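Local coordinates for protein DynE7 (Micromonospora chersina, PDB 2XEM) that probably releases a polyene chain by thioester hydrolysis during biosynthesis of the enediyne antitumour agent dynemicin, as a hot-dog fold thioesterase, at residues His15-Phe19 with Asp20-Leu24; Ala54-Ala57 with Asp58-Leu62; Ala136-Arg139 with Arg140-Arg144; His43-Ala46 with Asp47-Gly51. One frame throughout, in Å; residues are numbered along the deposited sequence.

In the fold
The four contacts are local turns and helix ends of a hot-dog fold subunit. Contacts 2, 3 and 4 cluster: the centre of contact 4 lies about 10 Å from that of contact 3 and 12 Å from that of contact 2. Leu45 joins contact 4 to contact 2, its CD1 lying 3.5 Å from Leu56 CD1, while Glu137 OE1 of contact 3 is 3.3 Å from Gly51 N, a probable hydrogen bond. Contact 1, where the chain leaves strand 11-16, stands apart, its centre about 26 Å from that of contact 4. Its Thr22 side chain is about 12 Å from the bound polyene, so it does not touch the ligand there.

Contact 1: residues His15-Phe19 with Asp20-Leu24; sequences HVVTF and DETNL
The imidazole of His15 meets the carboxylate of Glu21 edge-on: OE1 lies in the ring plane, 2.8 Å from NE2, and the two planes are turned 54° apart. NE2 also makes a weak bond to Glu21 OE2, whose further partner is Trp36 NE1 on helix 32-48; the Trp36 ring meets that of His15. Glu21 is extended beyond CG and runs back along the turn, where OE1 takes the backbone N-H of Thr18 at 3.2 Å on its anti side, tilted out of the carboxylate plane, with a nearly straight N-H...O angle of 167°. The carboxylate of Asp20 lies alongside Thr18, pointing the same way, and its OD2 receives Thr18 OG1 at 2.6 Å on the syn side, again tilted out of plane. Asp20 OD1 bonds His35 of a third subunit.

With chi1 at 70°, Thr22 OG1 reaches back to Phe19 O at 2.6 Å, in the carbonyl plane on a lone pair; it also bonds Leu24 N of the second subunit. Thr22 N reaches Phe19 O from above that plane, and Glu21 N bonds Thr18 O. Without the carboxylate, as with an alanine in place of Glu21, Thr18 N and Trp36 NE1 would probably lose their acceptor. The turn leaving strand 11-16 is thus fixed by one carboxylate shared among Thr18 N, Trp36 NE1 and, weakly, His15.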
ATOM      1  N   HIS D  15       4.307  14.759   5.910  1.00 22.39           N
ATOM      2  CA  HIS D  15       3.898  13.368   6.047  1.00 20.10           C
ATOM      3  C   HIS D  15       4.492  12.749   7.310  1.00 23.36           C
ATOM      4  O   HIS D  15       5.686  12.831   7.520  1.00 24.41           O
ATOM      5  CB  HIS D  15       4.254  12.571   4.778  1.00 19.80           C
ATOM      6  CG  HIS D  15       4.154  11.091   4.952  1.00 22.46           C
ATOM      7  ND1 HIS D  15       5.271  10.385   5.306  1.00 24.57           N
ATOM      8  CD2 HIS D  15       3.107  10.232   4.891  1.00 22.37           C
ATOM      9  CE1 HIS D  15       4.892   9.143   5.486  1.00 22.84           C
ATOM     10  NE2 HIS D  15       3.623   8.979   5.227  1.00 22.62           N
ATOM     11  N   VAL D  16       3.660  12.147   8.154  1.00 19.87           N
ATOM     12  CA  VAL D  16       4.155  11.394   9.309  1.00 19.15           C
ATOM     13  C   VAL D  16       4.236   9.913   8.894  1.00 22.22           C
ATOM     14  O   VAL D  16       3.243   9.345   8.444  1.00 19.32           O
ATOM     15  CB  VAL D  16       3.308  11.638  10.591  1.00 22.20           C
ATOM     16  CG1 VAL D  16       3.787  10.759  11.759  1.00 20.72           C
ATOM     17  CG2 VAL D  16       3.335  13.130  10.981  1.00 23.44           C
ATOM     18  N   VAL D  17       5.427   9.303   9.045  1.00 18.34           N
ATOM     19  CA  VAL D  17       5.643   7.894   8.691  1.00 16.30           C
ATOM     20  C   VAL D  17       4.810   6.978   9.598  1.00 20.21           C
ATOM     21  O   VAL D  17       4.865   7.086  10.849  1.00 17.87           O
ATOM     22  CB  VAL D  17       7.132   7.499   8.716  1.00 20.40           C
ATOM     23  CG1 VAL D  17       7.310   6.007   8.377  1.00 20.03           C
ATOM     24  CG2 VAL D  17       7.972   8.385   7.764  1.00 19.34           C
ATOM     25  N   THR D  18       4.059   6.063   8.970  1.00 16.27           N
ATOM     26  CA  THR D  18       3.265   5.088   9.737  1.00 16.01           C
ATOM     27  C   THR D  18       3.925   3.724   9.703  1.00 19.73           C
ATOM     28  O   THR D  18       4.759   3.465   8.827  1.00 18.32           O
ATOM     29  CB  THR D  18       1.792   5.104   9.274  1.00 21.20           C
ATOM     30  OG1 THR D  18       1.781   4.960   7.848  1.00 19.01           O
ATOM     31  CG2 THR D  18       1.075   6.419   9.630  1.00 21.12           C
ATOM     32  N   PHE D  19       3.548   2.830  10.626  1.00 17.52           N
ATOM     33  CA  PHE D  19       4.127   1.484  10.677  1.00 18.02           C
ATOM     34  C   PHE D  19       3.955   0.692   9.400  1.00 20.56           C
ATOM     35  O   PHE D  19       4.851  -0.083   9.042  1.00 20.42           O
ATOM     36  CB  PHE D  19       3.565   0.685  11.866  1.00 22.12           C
ATOM     37  CG  PHE D  19       4.371   0.842  13.130  1.00 26.96           C
ATOM     38  CD1 PHE D  19       4.547   2.097  13.716  1.00 31.36           C
ATOM     39  CD2 PHE D  19       4.910  -0.270  13.770  1.00 32.27           C
ATOM     40  CE1 PHE D  19       5.262   2.234  14.914  1.00 34.30           C
ATOM     41  CE2 PHE D  19       5.637  -0.131  14.962  1.00 36.53           C
ATOM     42  CZ  PHE D  19       5.833   1.123  15.509  1.00 35.05           C
ATOM     43  N   ASP D  20       2.813   0.867   8.709  1.00 15.62           N
ATOM     44  CA  ASP D  20       2.548   0.150   7.464  1.00 15.03           C
ATOM     45  C   ASP D  20       3.477   0.565   6.318  1.00 18.46           C
ATOM     46  O   ASP D  20       3.474  -0.090   5.267  1.00 18.54           O
ATOM     47  CB  ASP D  20       1.064   0.222   7.062  1.00 17.35           C
ATOM     48  CG  ASP D  20       0.512   1.603   6.695  1.00 23.47           C
ATOM     49  OD1 ASP D  20      -0.656   1.691   6.412  1.00 26.53           O
ATOM     50  OD2 ASP D  20       1.273   2.607   6.756  1.00 24.75           O
ATOM     51  N   GLU D  21       4.279   1.626   6.521  1.00 16.75           N
ATOM     52  CA  GLU D  21       5.249   2.080   5.519  1.00 15.70           C
ATOM     53  C   GLU D  21       6.654   1.568   5.843  1.00 19.87           C
ATOM     54  O   GLU D  21       7.591   1.750   5.057  1.00 17.13           O
ATOM     55  CB  GLU D  21       5.262   3.606   5.398  1.00 16.54           C
ATOM     56  CG  GLU D  21       3.987   4.142   4.803  1.00 17.62           C
ATOM     57  CD  GLU D  21       3.937   5.659   4.801  1.00 24.99           C
ATOM     58  OE1 GLU D  21       4.404   6.295   5.775  1.00 19.72           O
ATOM     59  OE2 GLU D  21       3.486   6.217   3.785  1.00 20.68           O
ATOM     60  N   THR D  22       6.799   0.937   6.998  1.00 17.47           N
ATOM     61  CA  THR D  22       8.060   0.345   7.367  1.00 18.12           C
ATOM     62  C   THR D  22       8.122  -1.098   6.842  1.00 24.73           C
ATOM     63  O   THR D  22       7.223  -1.539   6.129  1.00 23.96           O
ATOM     64  CB  THR D  22       8.313   0.494   8.887  1.00 22.23           C
ATOM     65  OG1 THR D  22       7.393  -0.346   9.589  1.00 20.88           O
ATOM     66  CG2 THR D  22       8.241   1.967   9.371  1.00 22.33           C
ATOM     67  N   ASN D  23       9.211  -1.807   7.155  1.00 23.40           N
ATOM     68  CA  ASN D  23       9.393  -3.202   6.793  1.00 23.22           C
ATOM     69  C   ASN D  23      10.293  -3.840   7.841  1.00 27.18           C
ATOM     70  O   ASN D  23      10.749  -3.146   8.750  1.00 23.53           O
ATOM     71  CB  ASN D  23       9.930  -3.330   5.356  1.00 21.97           C
ATOM     72  CG  ASN D  23      11.355  -2.929   5.206  1.00 38.80           C
ATOM     73  OD1 ASN D  23      12.239  -3.783   5.144  1.00 39.52           O
ATOM     74  ND2 ASN D  23      11.622  -1.654   5.208  1.00 32.11           N
ATOM     75  N   LEU D  24      10.492  -5.165   7.767  1.00 28.51           N
ATOM     76  CA  LEU D  24      11.232  -5.909   8.778  1.00 29.98           C
ATOM     77  C   LEU D  24      12.668  -5.409   9.005  1.00 34.37           C
ATOM     78  O   LEU D  24      13.164  -5.565  10.107  1.00 33.49           O
ATOM     79  CB  LEU D  24      11.169  -7.421   8.478  1.00 31.82           C
ATOM     80  CG  LEU D  24      12.058  -7.989   7.370  1.00 38.53           C
ATOM     81  CD1 LEU D  24      11.857  -9.452   7.239  1.00 42.28           C
ATOM     82  CD2 LEU D  24      11.787  -7.358   6.035  1.00 38.42           C
TER

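Contact 2: residues Ala54-Ala57 with Asp58-Leu62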
ATOM      1  N   ALA D  54     -10.939  19.628  -9.050  1.00 36.89           N
ATOM      2  CA  ALA D  54     -12.323  19.319  -9.439  1.00 36.89           C
ATOM      3  C   ALA D  54     -12.404  18.656 -10.826  1.00 40.35           C
ATOM      4  O   ALA D  54     -13.174  17.708 -10.999  1.00 41.96           O
ATOM      5  CB  ALA D  54     -13.168  20.584  -9.405  1.00 38.64           C
ATOM      6  N   ALA D  55     -11.593  19.139 -11.800  1.00 35.45           N
ATOM      7  CA  ALA D  55     -11.546  18.603 -13.164  1.00 34.61           C
ATOM      8  C   ALA D  55     -11.059  17.149 -13.188  1.00 38.86           C
ATOM      9  O   ALA D  55     -11.447  16.407 -14.082  1.00 39.44           O
ATOM     10  CB  ALA D  55     -10.686  19.485 -14.061  1.00 34.57           C
ATOM     11  N   LEU D  56     -10.249  16.734 -12.190  1.00 34.69           N
ATOM     12  CA  LEU D  56      -9.784  15.351 -12.009  1.00 35.16           C
ATOM     13  C   LEU D  56     -10.869  14.328 -11.629  1.00 46.17           C
ATOM     14  O   LEU D  56     -10.579  13.117 -11.610  1.00 46.21           O
ATOM     15  CB  LEU D  56      -8.640  15.281 -11.000  1.00 33.45           C
ATOM     16  CG  LEU D  56      -7.375  16.055 -11.320  1.00 36.90           C
ATOM     17  CD1 LEU D  56      -6.470  16.036 -10.144  1.00 36.19           C
ATOM     18  CD2 LEU D  56      -6.661  15.512 -12.563  1.00 37.64           C
ATOM     19  N   ALA D  57     -12.094  14.809 -11.294  1.00 45.74           N
ATOM     20  CA  ALA D  57     -13.299  13.997 -11.089  1.00 46.37           C
ATOM     21  C   ALA D  57     -14.209  14.118 -12.310  1.00 53.65           C
ATOM     22  O   ALA D  57     -15.235  13.447 -12.383  1.00 56.36           O
ATOM     23  CB  ALA D  57     -14.039  14.475  -9.846  1.00 47.40           C
ATOM     24  N   ASP D  58     -13.809  14.947 -13.287  1.00 50.52           N
ATOM     25  CA  ASP D  58     -14.605  15.326 -14.450  1.00 51.70           C
ATOM     26  C   ASP D  58     -13.856  15.057 -15.780  1.00 53.06           C
ATOM     27  O   ASP D  58     -14.050  15.766 -16.774  1.00 53.38           O
ATOM     28  CB  ASP D  58     -15.025  16.809 -14.313  1.00 55.44           C
ATOM     29  CG  ASP D  58     -16.171  17.243 -15.218  1.00 73.45           C
ATOM     30  OD1 ASP D  58     -17.299  16.720 -15.047  1.00 74.92           O
ATOM     31  OD2 ASP D  58     -15.940  18.102 -16.093  1.00 82.56           O
ATOM     32  N   GLY D  59     -13.008  14.031 -15.782  1.00 47.67           N
ATOM     33  CA  GLY D  59     -12.365  13.551 -17.002  1.00 47.27           C
ATOM     34  C   GLY D  59     -10.918  13.950 -17.247  1.00 47.93           C
ATOM     35  O   GLY D  59     -10.251  13.324 -18.081  1.00 48.75           O
ATOM     36  N   LEU D  60     -10.417  15.008 -16.566  1.00 39.93           N
ATOM     37  CA  LEU D  60      -8.986  15.324 -16.614  1.00 36.04           C
ATOM     38  C   LEU D  60      -8.197  14.279 -15.805  1.00 33.05           C
ATOM     39  O   LEU D  60      -8.650  13.859 -14.749  1.00 30.97           O
ATOM     40  CB  LEU D  60      -8.707  16.748 -16.103  1.00 35.53           C
ATOM     41  CG  LEU D  60      -7.241  17.254 -16.177  1.00 38.83           C
ATOM     42  CD1 LEU D  60      -6.793  17.523 -17.615  1.00 38.30           C
ATOM     43  CD2 LEU D  60      -7.049  18.498 -15.341  1.00 40.65           C
ATOM     44  N   ALA D  61      -7.035  13.869 -16.307  1.00 27.74           N
ATOM     45  CA  ALA D  61      -6.137  12.957 -15.624  1.00 27.83           C
ATOM     46  C   ALA D  61      -4.697  13.452 -15.701  1.00 32.41           C
ATOM     47  O   ALA D  61      -4.252  13.990 -16.728  1.00 30.68           O
ATOM     48  CB  ALA D  61      -6.245  11.561 -16.234  1.00 29.48           C
ATOM     49  N   LEU D  62      -3.979  13.279 -14.587  1.00 31.48           N
ATOM     50  CA  LEU D  62      -2.533  13.466 -14.546  1.00 32.56           C
ATOM     51  C   LEU D  62      -1.884  12.118 -14.730  1.00 34.76           C
ATOM     52  O   LEU D  62      -2.017  11.234 -13.870  1.00 36.42           O
ATOM     53  CB  LEU D  62      -2.066  14.142 -13.245  1.00 32.75           C
ATOM     54  CG  LEU D  62      -2.604  15.552 -12.937  1.00 39.63           C
ATOM     55  CD1 LEU D  62      -2.023  16.058 -11.636  1.00 40.53           C
ATOM     56  CD2 LEU D  62      -2.315  16.557 -14.043  1.00 42.70           C
TER
HETATM   57  O   HOH W   1      -8.412  11.796 -12.820  1.00 42.75           O
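Leu60 and Leu62 close on Leu56 at the tight side of this contact, where helix 50-55 gives way to strand 60-71. One methyl does most of the work: Leu56 CD2 lies 4.1 Å from Leu60 CG and equally far from Leu62 CG, with Leu60 O only 3.4 Å away. A chi1 of -176° and a chi2 of 71° bring Leu60 CD2 to 4.0 Å from Ala55 CB. Leu45 of helix 32-48 packs on both Leu56 and Leu62, and Phe19 of a third subunit also touches Leu56.

The backbone is gripped at Ala55 O. Asp58 N closes the type I beta turn from Ala55 to Asp58 at 2.9 Å, and Leu60 N binds the same oxygen at 3.0 Å from the opposite face of the carbonyl plane. A CA-H...O contact joins Leu56 CA to Leu60 O, with an angle of 165° at the hydrogen. A water donates to both Leu56 O and Leu60 O, at 2.8 Å each.

The solvent side is looser: Ala54, Ala57 and Asp58 are exposed, and the carboxylate of Asp58 leads off from the turn. Gly59 has a positive phi, and a CB there would jam against the carbonyl oxygen before it. The reversal thus combines an apolar cluster around the buried Leu56 with carbonyls that accept from turn amides (Ala55 O) and from a bridging water (Leu56 O, Leu60 O).

Contact 3: residues Ala136-Arg139 with Arg140-Arg144; sequences AELR and RALSR
Arg140 opens the second half of helix 136-143 by folding its side chain back over Glu137. A bend at chi3 (67°) turns one guanidinium face to the backbone: Glu137 CA lies 3.5 Å above the guanidinium plane of Arg140, toward its rim, while NH2 lies 3.7 Å from Glu137 CG. The Glu137 carboxylate is not in contact with this cation; it makes weak hydrogen bonds to Gly51 N and Val52 N. Ala141 follows on the buried side, its N bonded to Glu137 O and its methyl facing Phe44 of helix 32-48. Leu142 then crosses Leu138, the two CD1 methyls 3.8 Å apart, and both leucines reach Ile95 on strand 94-105. Leu142 N donates to Leu138 O at 2.9 Å with an angle of 175°.

Ser143 returns to Arg139 O twice, through N at 3.0 Å and through OG at 2.8 Å, the hydroxyl approaching from above the carbonyl plane. Were Ser143 an alanine, that carbonyl would probably lose its second donor and be held by the backbone amide. The helix is amphipathic: leucines and Ala141 pack against helix 32-48 and the sheet, while arginines line the exposed side, and a serine hydroxyl doubles the grip on one late carbonyl.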
ATOM      1  N   ALA D 136      -4.372  26.654 -17.185  1.00 27.22           N
ATOM      2  CA  ALA D 136      -3.786  27.950 -16.800  1.00 27.31           C
ATOM      3  C   ALA D 136      -3.571  28.060 -15.279  1.00 29.64           C
ATOM      4  O   ALA D 136      -2.509  28.487 -14.841  1.00 28.07           O
ATOM      5  CB  ALA D 136      -4.671  29.070 -17.294  1.00 28.99           C
ATOM      6  N   GLU D 137      -4.561  27.593 -14.490  1.00 26.64           N
ATOM      7  CA  GLU D 137      -4.542  27.641 -13.032  1.00 25.85           C
ATOM      8  C   GLU D 137      -3.350  26.862 -12.458  1.00 29.66           C
ATOM      9  O   GLU D 137      -2.711  27.337 -11.508  1.00 29.71           O
ATOM     10  CB  GLU D 137      -5.860  27.083 -12.483  1.00 27.15           C
ATOM     11  CG  GLU D 137      -5.972  27.176 -10.975  1.00 32.21           C
ATOM     12  CD  GLU D 137      -7.187  26.503 -10.370  1.00 44.02           C
ATOM     13  OE1 GLU D 137      -7.553  26.881  -9.240  1.00 41.26           O
ATOM     14  OE2 GLU D 137      -7.789  25.622 -11.021  1.00 37.03           O
ATOM     15  N   LEU D 138      -3.060  25.679 -13.041  1.00 22.75           N
ATOM     16  CA  LEU D 138      -1.958  24.832 -12.628  1.00 20.80           C
ATOM     17  C   LEU D 138      -0.611  25.443 -13.055  1.00 24.58           C
ATOM     18  O   LEU D 138       0.311  25.473 -12.254  1.00 22.31           O
ATOM     19  CB  LEU D 138      -2.143  23.400 -13.193  1.00 19.90           C
ATOM     20  CG  LEU D 138      -1.091  22.344 -12.851  1.00 23.62           C
ATOM     21  CD1 LEU D 138      -0.791  22.300 -11.310  1.00 24.66           C
ATOM     22  CD2 LEU D 138      -1.544  20.975 -13.339  1.00 22.19           C
ATOM     23  N   ARG D 139      -0.503  25.931 -14.301  1.00 23.19           N
ATOM     24  CA  ARG D 139       0.674  26.668 -14.784  1.00 25.04           C
ATOM     25  C   ARG D 139       1.033  27.798 -13.793  1.00 30.73           C
ATOM     26  O   ARG D 139       2.167  27.875 -13.311  1.00 30.74           O
ATOM     27  CB  ARG D 139       0.389  27.268 -16.192  1.00 26.05           C
ATOM     28  CG  ARG D 139       1.637  27.769 -16.914  1.00 47.64           C
ATOM     29  CD  ARG D 139       1.370  28.994 -17.780  1.00 66.87           C
ATOM     30  NE  ARG D 139       2.599  29.634 -18.272  1.00 79.76           N
ATOM     31  CZ  ARG D 139       3.336  30.513 -17.585  1.00 93.82           C
ATOM     32  NH1 ARG D 139       3.005  30.844 -16.340  1.00 79.38           N
ATOM     33  NH2 ARG D 139       4.417  31.052 -18.134  1.00 77.36           N
ATOM     34  N   ARG D 140       0.038  28.640 -13.489  1.00 27.26           N
ATOM     35  CA  ARG D 140       0.077  29.747 -12.544  1.00 28.79           C
ATOM     36  C   ARG D 140       0.586  29.285 -11.147  1.00 30.28           C
ATOM     37  O   ARG D 140       1.505  29.872 -10.589  1.00 29.87           O
ATOM     38  CB  ARG D 140      -1.354  30.321 -12.456  1.00 31.22           C
ATOM     39  CG  ARG D 140      -1.473  31.751 -12.083  1.00 32.67           C
ATOM     40  CD  ARG D 140      -2.805  32.341 -12.526  1.00 34.39           C
ATOM     41  NE  ARG D 140      -3.969  31.782 -11.816  1.00 35.05           N
ATOM     42  CZ  ARG D 140      -5.049  31.272 -12.411  1.00 42.59           C
ATOM     43  NH1 ARG D 140      -5.136  31.241 -13.737  1.00 38.82           N
ATOM     44  NH2 ARG D 140      -6.043  30.788 -11.690  1.00 27.64           N
ATOM     45  N   ALA D 141       0.009  28.216 -10.621  1.00 26.11           N
ATOM     46  CA  ALA D 141       0.325  27.688  -9.287  1.00 23.75           C
ATOM     47  C   ALA D 141       1.773  27.110  -9.220  1.00 27.69           C
ATOM     48  O   ALA D 141       2.541  27.450  -8.301  1.00 27.57           O
ATOM     49  CB  ALA D 141      -0.703  26.637  -8.892  1.00 22.44           C
ATOM     50  N   LEU D 142       2.153  26.270 -10.209  1.00 24.57           N
ATOM     51  CA  LEU D 142       3.509  25.677 -10.260  1.00 24.37           C
ATOM     52  C   LEU D 142       4.619  26.705 -10.475  1.00 27.52           C
ATOM     53  O   LEU D 142       5.698  26.539  -9.920  1.00 25.34           O
ATOM     54  CB  LEU D 142       3.620  24.618 -11.346  1.00 24.65           C
ATOM     55  CG  LEU D 142       2.880  23.307 -11.162  1.00 28.15           C
ATOM     56  CD1 LEU D 142       2.763  22.632 -12.490  1.00 27.57           C
ATOM     57  CD2 LEU D 142       3.577  22.391 -10.125  1.00 28.65           C
ATOM     58  N   SER D 143       4.359  27.775 -11.263  1.00 25.51           N
ATOM     59  CA  SER D 143       5.378  28.781 -11.564  1.00 26.61           C
ATOM     60  C   SER D 143       5.865  29.535 -10.331  1.00 29.80           C
ATOM     61  O   SER D 143       6.967  30.057 -10.341  1.00 30.13           O
ATOM     62  CB  SER D 143       4.905  29.720 -12.666  1.00 33.90           C
ATOM     63  OG  SER D 143       4.719  28.946 -13.840  1.00 44.75           O
ATOM     64  N   ARG D 144       5.100  29.517  -9.247  1.00 26.39           N
ATOM     65  CA  ARG D 144       5.516  30.130  -7.971  1.00 26.92           C
ATOM     66  C   ARG D 144       6.630  29.342  -7.277  1.00 28.87           C
ATOM     67  O   ARG D 144       7.291  29.873  -6.389  1.00 27.60           O
ATOM     68  CB  ARG D 144       4.318  30.318  -7.033  1.00 29.01           C
ATOM     69  CG  ARG D 144       3.243  31.240  -7.623  1.00 40.17           C
ATOM     70  CD  ARG D 144       2.289  31.816  -6.583  1.00 51.14           C
ATOM     71  NE  ARG D 144       1.550  30.776  -5.858  1.00 60.59           N
ATOM     72  CZ  ARG D 144       0.354  30.313  -6.207  1.00 79.92           C
ATOM     73  NH1 ARG D 144      -0.263  30.792  -7.281  1.00 67.53           N
ATOM     74  NH2 ARG D 144      -0.237  29.374  -5.483  1.00 71.48           N
TER

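Contact 4: residues His43-Ala46 with Asp47-Gly51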
ATOM      1  N   HIS D  43      -2.004  17.228  -2.805  1.00 24.78           N
ATOM      2  CA  HIS D  43      -2.131  18.236  -1.741  1.00 25.41           C
ATOM      3  C   HIS D  43      -1.866  19.626  -2.375  1.00 27.34           C
ATOM      4  O   HIS D  43      -2.595  20.577  -2.092  1.00 27.65           O
ATOM      5  CB  HIS D  43      -1.164  17.910  -0.579  1.00 26.98           C
ATOM      6  CG  HIS D  43      -1.348  18.677   0.710  1.00 33.34           C
ATOM      7  ND1 HIS D  43      -2.403  19.598   0.905  1.00 37.40           N
ATOM      8  CD2 HIS D  43      -0.578  18.667   1.833  1.00 35.30           C
ATOM      9  CE1 HIS D  43      -2.257  20.059   2.146  1.00 36.71           C
ATOM     10  NE2 HIS D  43      -1.171  19.534   2.740  1.00 36.69           N
ATOM     11  N   PHE D  44      -0.875  19.718  -3.270  1.00 23.36           N
ATOM     12  CA  PHE D  44      -0.555  20.925  -4.025  1.00 22.32           C
ATOM     13  C   PHE D  44      -1.759  21.443  -4.808  1.00 26.08           C
ATOM     14  O   PHE D  44      -2.089  22.617  -4.691  1.00 26.01           O
ATOM     15  CB  PHE D  44       0.652  20.713  -4.962  1.00 23.56           C
ATOM     16  CG  PHE D  44       0.988  21.968  -5.740  1.00 25.14           C
ATOM     17  CD1 PHE D  44       1.687  23.009  -5.141  1.00 28.53           C
ATOM     18  CD2 PHE D  44       0.558  22.129  -7.056  1.00 27.55           C
ATOM     19  CE1 PHE D  44       1.962  24.184  -5.843  1.00 30.15           C
ATOM     20  CE2 PHE D  44       0.800  23.327  -7.747  1.00 29.55           C
ATOM     21  CZ  PHE D  44       1.511  24.334  -7.138  1.00 27.93           C
ATOM     22  N   LEU D  45      -2.402  20.572  -5.590  1.00 23.60           N
ATOM     23  CA  LEU D  45      -3.650  20.873  -6.289  1.00 24.47           C
ATOM     24  C   LEU D  45      -4.753  21.356  -5.359  1.00 29.41           C
ATOM     25  O   LEU D  45      -5.388  22.345  -5.678  1.00 27.86           O
ATOM     26  CB  LEU D  45      -4.140  19.659  -7.100  1.00 23.70           C
ATOM     27  CG  LEU D  45      -3.225  19.119  -8.194  1.00 28.64           C
ATOM     28  CD1 LEU D  45      -3.783  17.847  -8.773  1.00 29.66           C
ATOM     29  CD2 LEU D  45      -2.996  20.114  -9.295  1.00 31.84           C
ATOM     30  N   ALA D  46      -4.985  20.674  -4.204  1.00 27.00           N
ATOM     31  CA  ALA D  46      -6.027  21.106  -3.250  1.00 26.97           C
ATOM     32  C   ALA D  46      -5.737  22.512  -2.667  1.00 30.24           C
ATOM     33  O   ALA D  46      -6.663  23.312  -2.480  1.00 29.55           O
ATOM     34  CB  ALA D  46      -6.205  20.071  -2.135  1.00 26.87           C
ATOM     35  N   ASP D  47      -4.458  22.822  -2.424  1.00 24.78           N
ATOM     36  CA  ASP D  47      -4.040  24.099  -1.854  1.00 25.06           C
ATOM     37  C   ASP D  47      -4.008  25.232  -2.873  1.00 32.12           C
ATOM     38  O   ASP D  47      -4.373  26.352  -2.542  1.00 33.78           O
ATOM     39  CB  ASP D  47      -2.643  23.970  -1.211  1.00 25.56           C
ATOM     40  CG  ASP D  47      -2.608  23.214   0.098  1.00 35.40           C
ATOM     41  OD1 ASP D  47      -3.675  23.079   0.739  1.00 35.65           O
ATOM     42  OD2 ASP D  47      -1.513  22.752   0.483  1.00 43.91           O
ATOM     43  N   HIS D  48      -3.564  24.959  -4.110  1.00 28.90           N
ATOM     44  CA  HIS D  48      -3.139  26.035  -5.019  1.00 28.70           C
ATOM     45  C   HIS D  48      -3.792  25.990  -6.391  1.00 31.33           C
ATOM     46  O   HIS D  48      -3.683  26.945  -7.144  1.00 29.41           O
ATOM     47  CB  HIS D  48      -1.586  26.076  -5.126  1.00 28.68           C
ATOM     48  CG  HIS D  48      -0.915  26.340  -3.815  1.00 32.71           C
ATOM     49  ND1 HIS D  48      -1.185  27.487  -3.081  1.00 35.85           N
ATOM     50  CD2 HIS D  48      -0.034  25.583  -3.126  1.00 34.11           C
ATOM     51  CE1 HIS D  48      -0.451  27.396  -1.985  1.00 35.36           C
ATOM     52  NE2 HIS D  48       0.259  26.267  -1.966  1.00 34.69           N
ATOM     53  N   ALA D  49      -4.427  24.870  -6.738  1.00 29.18           N
ATOM     54  CA  ALA D  49      -5.110  24.728  -8.016  1.00 28.84           C
ATOM     55  C   ALA D  49      -6.444  23.969  -7.832  1.00 31.14           C
ATOM     56  O   ALA D  49      -6.656  22.950  -8.493  1.00 29.78           O
ATOM     57  CB  ALA D  49      -4.193  24.030  -9.028  1.00 28.98           C
ATOM     58  N   PRO D  50      -7.361  24.439  -6.931  1.00 29.46           N
ATOM     59  CA  PRO D  50      -8.575  23.647  -6.638  1.00 29.53           C
ATOM     60  C   PRO D  50      -9.503  23.392  -7.826  1.00 32.35           C
ATOM     61  O   PRO D  50     -10.223  22.405  -7.807  1.00 32.52           O
ATOM     62  CB  PRO D  50      -9.274  24.470  -5.536  1.00 31.93           C
ATOM     63  CG  PRO D  50      -8.820  25.868  -5.759  1.00 35.56           C
ATOM     64  CD  PRO D  50      -7.377  25.714  -6.170  1.00 30.80           C
ATOM     65  N   GLY D  51      -9.505  24.286  -8.823  1.00 29.42           N
ATOM     66  CA  GLY D  51     -10.271  24.102 -10.055  1.00 29.85           C
ATOM     67  C   GLY D  51      -9.799  22.884 -10.824  1.00 37.92           C
ATOM     68  O   GLY D  51     -10.621  22.136 -11.362  1.00 40.57           O
TER
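His48 and Phe44 meet one helical turn apart at the carboxyl end of helix 32-48, the long helix that the hot-dog fold wraps in its sheet. The helix stops at Ala49, which leaves helical geometry and is at once the N-cap position of helix 50-55, with Pro50 as its first residue.

The carbonyls of His43 and Phe44 accept i+4 amides. His43 O is bonded by Asp47 N at 2.9 Å, and Phe44 O by His48 N at 2.8 Å. Ala49 N bonds Leu45 O, though the position of that oxygen is less sure, which leaves this third bond doubtful. Pro50 has no N-H, so its nitrogen can give nothing to the carbonyls of the ending helix.

Among the side chains, Asp47 sends its carboxylate past the His43 ring with the planes 56° apart. OD2 lies 3.3 Å from His43 ND1, but the angle is too poor for a hydrogen bond; the true partner of OD2 is the hydroxyl of Tyr11. Tyr11 also presents a ring to Phe44 in an edge-to-face pair and meets the His48 ring, so it touches both rings at this helix end.

Apolar contacts complete the join. Leu45 CD2 reaches Ala49 CB at 4.1 Å. The Phe44 side chain, trans about its first torsion (chi1 -180°), turns one ring face to the following helical turn: His48 CB sits 4.3 Å from the ring centroid, 20° off the normal, a CH-pi contact, while His48 CD2 lies 3.7 Å from Phe44 CE1.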